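Long-range contact in EXOU (Pseudomonas aeruginosa, PDB 4AKX), which acts as a type III secretion toxin with a patatin-like phospholipase domain, held in complex with its chaperone SpcU: residues 338-350 with 387-399. Numbering follows the deposited sequence.
Sequences PLRRNDNLILEFE and GLEELREQTVVVP
Gln394 reaches back along the start of strand 343-348, and its amide oxygen OE1 is gripped from opposite faces of the amide plane. Arg340 NH2 donates to Gln394 OE1 at 2.8 Å in a nearly straight bond, 164° at the hydrogen, with the oxygen in the guanidinium plane. The backbone N of Asn344 reaches the same OE1 at 3.1 Å from the other face. A long, uncharged side chain suits this buried place: Gln394, extended beyond CG, offers one carbonyl to two donors. Charge reinforces this end. Glu390, its CG anti to the backbone N (chi1 177°), stretches from helix 388-392 to put OE2 2.7 Å from Arg340 NH1, the carboxylate turned 72° from the guanidinium plane. Arg340, long and many-handed, also pairs with Glu447, while Asp343 turns to Arg442 and Arg74.

Strand 395-397 runs parallel to strand 343-348, their axes approaching to 4.8 Å, at the edge of a mixed sheet with strands 77-82 and 110-114 at its middle, consistent with the patatin-like phospholipase fold. Ile346 N donates to Gln394 O (3.0 Å). Threonine's hydroxyl can serve a strand carbonyl: Thr395 OG1 donates to Ile346 O at 2.9 Å, from above the carbonyl plane. Farther along, Glu348 N to Val396 O is weak.

Apolar contacts form on both faces. Beside Thr395, Ile346 CD1 meets Leu391 CD2 of the short helix, the side chains crossing at about a right angle. On the other face Val396, whose branching suits a strand, touches Leu345 CD1 (3.4 Å) and Leu347 CD2 (3.9 Å) with CG1; Leu345 and Leu347 pack on helix 423-441, as does Val398.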
# COMPACT_ATOMS: atom_id res chain seq x y z
N PRO B 338 -18.72 -2.80 32.77
CA PRO B 338 -17.34 -3.10 32.41
C PRO B 338 -16.65 -4.14 33.32
O PRO B 338 -15.47 -4.41 33.16
CB PRO B 338 -16.65 -1.75 32.56
CG PRO B 338 -17.40 -1.09 33.66
CD PRO B 338 -18.83 -1.52 33.51
N LEU B 339 -17.39 -4.70 34.28
CA LEU B 339 -16.82 -5.67 35.19
C LEU B 339 -17.02 -7.10 34.71
O LEU B 339 -18.15 -7.52 34.38
CB LEU B 339 -17.45 -5.52 36.57
CG LEU B 339 -16.92 -4.44 37.49
CD1 LEU B 339 -17.34 -4.78 38.90
CD2 LEU B 339 -15.40 -4.29 37.41
N ARG B 340 -15.93 -7.86 34.71
CA ARG B 340 -15.96 -9.27 34.37
C ARG B 340 -16.58 -9.97 35.52
O ARG B 340 -16.29 -9.63 36.66
CB ARG B 340 -14.55 -9.78 34.23
CG ARG B 340 -13.69 -8.99 33.28
CD ARG B 340 -12.31 -9.58 33.25
NE ARG B 340 -12.38 -11.04 33.28
CZ ARG B 340 -11.47 -11.82 33.85
NH1 ARG B 340 -10.41 -11.30 34.46
NH2 ARG B 340 -11.64 -13.14 33.82
N ARG B 341 -17.42 -10.98 35.24
CA ARG B 341 -18.18 -11.63 36.32
C ARG B 341 -17.53 -12.83 36.94
O ARG B 341 -17.98 -13.31 37.98
CB ARG B 341 -19.65 -11.89 35.96
CG ARG B 341 -19.92 -12.73 34.74
CD ARG B 341 -21.40 -13.09 34.70
NE ARG B 341 -21.93 -13.18 33.34
CZ ARG B 341 -23.22 -13.03 33.02
NH1 ARG B 341 -24.12 -12.78 33.97
NH2 ARG B 341 -23.61 -13.12 31.76
N ASN B 342 -16.44 -13.29 36.35
CA ASN B 342 -15.78 -14.48 36.85
C ASN B 342 -14.43 -14.67 36.20
O ASN B 342 -14.04 -13.92 35.33
CB ASN B 342 -16.66 -15.70 36.61
CG ASN B 342 -16.84 -15.98 35.15
OD1 ASN B 342 -15.91 -16.43 34.49
ND2 ASN B 342 -18.01 -15.66 34.63
N ASP B 343 -13.73 -15.70 36.65
CA ASP B 343 -12.39 -15.97 36.20
C ASP B 343 -12.36 -17.39 35.69
O ASP B 343 -13.21 -18.21 36.05
CB ASP B 343 -11.41 -15.86 37.37
CG ASP B 343 -10.65 -14.56 37.38
OD1 ASP B 343 -11.21 -13.55 36.91
OD2 ASP B 343 -9.49 -14.55 37.86
N ASN B 344 -11.35 -17.68 34.89
CA ASN B 344 -11.13 -19.03 34.41
C ASN B 344 -9.80 -19.57 34.85
O ASN B 344 -8.80 -18.87 34.83
CB ASN B 344 -11.20 -19.05 32.91
CG ASN B 344 -12.59 -18.84 32.41
OD1 ASN B 344 -13.44 -19.71 32.59
ND2 ASN B 344 -12.86 -17.69 31.83
N LEU B 345 -9.80 -20.83 35.26
CA LEU B 345 -8.55 -21.57 35.39
C LEU B 345 -8.39 -22.38 34.14
O LEU B 345 -9.20 -23.28 33.86
CB LEU B 345 -8.57 -22.47 36.63
CG LEU B 345 -7.24 -23.11 37.04
CD1 LEU B 345 -6.06 -22.17 36.87
CD2 LEU B 345 -7.32 -23.61 38.47
N ILE B 346 -7.38 -22.04 33.34
CA ILE B 346 -7.24 -22.67 32.06
C ILE B 346 -6.02 -23.54 32.11
O ILE B 346 -4.91 -23.03 32.26
CB ILE B 346 -7.09 -21.63 30.94
CG1 ILE B 346 -8.13 -20.51 31.10
CG2 ILE B 346 -7.25 -22.29 29.58
CD1 ILE B 346 -7.63 -19.12 30.71
N LEU B 347 -6.22 -24.85 32.00
CA LEU B 347 -5.12 -25.83 31.97
C LEU B 347 -4.79 -26.28 30.53
O LEU B 347 -5.65 -26.81 29.82
CB LEU B 347 -5.44 -27.03 32.86
CG LEU B 347 -5.60 -26.70 34.34
CD1 LEU B 347 -6.45 -27.73 35.05
CD2 LEU B 347 -4.25 -26.56 35.02
N GLU B 348 -3.53 -26.07 30.14
CA GLU B 348 -3.09 -26.21 28.76
C GLU B 348 -1.87 -27.13 28.65
O GLU B 348 -1.05 -27.19 29.57
CB GLU B 348 -2.75 -24.84 28.18
CG GLU B 348 -3.13 -24.64 26.72
CD GLU B 348 -2.60 -23.32 26.15
OE1 GLU B 348 -1.59 -22.79 26.69
OE2 GLU B 348 -3.18 -22.80 25.16
N PHE B 349 -1.76 -27.82 27.50
CA PHE B 349 -0.69 -28.83 27.27
C PHE B 349 0.30 -28.49 26.16
O PHE B 349 -0.02 -27.72 25.24
CB PHE B 349 -1.30 -30.20 26.97
CG PHE B 349 -1.86 -30.88 28.17
CD1 PHE B 349 -1.08 -31.11 29.28
CD2 PHE B 349 -3.19 -31.26 28.20
CE1 PHE B 349 -1.61 -31.71 30.40
CE2 PHE B 349 -3.73 -31.87 29.32
CZ PHE B 349 -2.94 -32.09 30.42
N GLU B 350 1.49 -29.09 26.25
CA GLU B 350 2.49 -29.07 25.17
C GLU B 350 3.62 -30.10 25.42
O GLU B 350 3.93 -30.21 26.76
CB GLU B 350 3.06 -27.63 24.97
CG GLU B 350 3.84 -27.07 26.19
CD GLU B 350 2.97 -26.97 27.44
OE1 GLU B 350 1.78 -26.56 27.31
OE2 GLU B 350 3.52 -26.93 28.53
N GLY B 387 -8.58 -10.51 25.97
CA GLY B 387 -7.40 -10.51 25.11
C GLY B 387 -6.48 -11.69 25.34
O GLY B 387 -6.70 -12.50 26.24
N LEU B 388 -5.44 -11.79 24.52
CA LEU B 388 -4.34 -12.70 24.79
C LEU B 388 -3.84 -12.46 26.21
O LEU B 388 -3.86 -13.37 27.05
CB LEU B 388 -3.20 -12.46 23.81
CG LEU B 388 -3.43 -12.91 22.36
CD1 LEU B 388 -2.66 -12.02 21.39
CD2 LEU B 388 -3.06 -14.38 22.18
N GLU B 389 -3.44 -11.22 26.48
CA GLU B 389 -2.78 -10.87 27.73
C GLU B 389 -3.57 -11.22 28.99
O GLU B 389 -3.00 -11.69 29.96
CB GLU B 389 -2.37 -9.39 27.74
CG GLU B 389 -3.48 -8.40 27.40
CD GLU B 389 -2.98 -6.96 27.31
OE1 GLU B 389 -1.80 -6.71 27.66
OE2 GLU B 389 -3.77 -6.07 26.90
N GLU B 390 -4.88 -10.99 28.97
CA GLU B 390 -5.72 -11.30 30.13
C GLU B 390 -5.97 -12.80 30.24
O GLU B 390 -6.33 -13.29 31.32
CB GLU B 390 -7.05 -10.53 30.07
CG GLU B 390 -8.02 -10.85 31.22
CD GLU B 390 -9.04 -9.75 31.51
OE1 GLU B 390 -9.56 -9.13 30.55
OE2 GLU B 390 -9.33 -9.51 32.70
N LEU B 391 -5.78 -13.52 29.13
CA LEU B 391 -6.02 -14.97 29.10
C LEU B 391 -4.79 -15.74 29.55
O LEU B 391 -4.88 -16.73 30.27
CB LEU B 391 -6.47 -15.43 27.71
CG LEU B 391 -7.96 -15.74 27.57
CD1 LEU B 391 -8.25 -16.50 26.29
CD2 LEU B 391 -8.46 -16.54 28.76
N ARG B 392 -3.63 -15.26 29.13
CA ARG B 392 -2.37 -15.69 29.70
C ARG B 392 -2.42 -15.68 31.24
O ARG B 392 -1.98 -16.62 31.90
CB ARG B 392 -1.24 -14.80 29.18
CG ARG B 392 0.15 -15.21 29.62
CD ARG B 392 0.71 -16.35 28.77
NE ARG B 392 0.67 -16.07 27.32
CZ ARG B 392 1.58 -15.36 26.65
NH1 ARG B 392 2.61 -14.82 27.29
NH2 ARG B 392 1.45 -15.19 25.34
N GLU B 393 -2.99 -14.62 31.80
CA GLU B 393 -2.97 -14.40 33.24
C GLU B 393 -3.76 -15.49 33.95
O GLU B 393 -3.52 -15.78 35.12
CB GLU B 393 -3.52 -13.01 33.57
CG GLU B 393 -3.64 -12.68 35.06
CD GLU B 393 -2.39 -12.04 35.62
OE1 GLU B 393 -1.27 -12.57 35.36
OE2 GLU B 393 -2.51 -11.03 36.35
N GLN B 394 -4.69 -16.10 33.22
CA GLN B 394 -5.59 -17.08 33.81
C GLN B 394 -5.26 -18.48 33.33
O GLN B 394 -6.04 -19.41 33.51
CB GLN B 394 -7.02 -16.79 33.40
CG GLN B 394 -7.54 -15.42 33.77
CD GLN B 394 -9.05 -15.35 33.62
OE1 GLN B 394 -9.77 -15.02 34.57
NE2 GLN B 394 -9.54 -15.69 32.44
N THR B 395 -4.10 -18.63 32.71
CA THR B 395 -3.73 -19.92 32.17
C THR B 395 -2.43 -20.46 32.77
O THR B 395 -1.34 -19.89 32.58
CB THR B 395 -3.71 -19.92 30.61
OG1 THR B 395 -4.06 -21.22 30.13
CG2 THR B 395 -2.34 -19.50 30.03
N VAL B 396 -2.57 -21.54 33.54
CA VAL B 396 -1.42 -22.34 33.96
C VAL B 396 -1.18 -23.52 33.01
O VAL B 396 -2.11 -24.21 32.59
CB VAL B 396 -1.50 -22.78 35.46
CG1 VAL B 396 -2.94 -22.98 35.90
CG2 VAL B 396 -0.66 -24.04 35.71
N VAL B 397 0.09 -23.72 32.65
CA VAL B 397 0.45 -24.56 31.51
C VAL B 397 1.47 -25.62 31.93
O VAL B 397 2.66 -25.33 32.06
CB VAL B 397 0.96 -23.68 30.33
CG1 VAL B 397 2.27 -22.99 30.66
CG2 VAL B 397 1.07 -24.49 29.05
N VAL B 398 0.99 -26.84 32.17
CA VAL B 398 1.79 -27.93 32.76
C VAL B 398 2.87 -28.47 31.78
O VAL B 398 2.60 -28.56 30.57
CB VAL B 398 0.88 -29.06 33.34
CG1 VAL B 398 0.17 -29.82 32.23
CG2 VAL B 398 1.66 -30.01 34.25
N PRO B 399 4.10 -28.76 32.29
CA PRO B 399 5.21 -29.16 31.43
C PRO B 399 5.29 -30.69 31.25
O PRO B 399 6.21 -31.33 31.78
CB PRO B 399 6.43 -28.62 32.18
CG PRO B 399 6.02 -28.52 33.61
CD PRO B 399 4.52 -28.66 33.70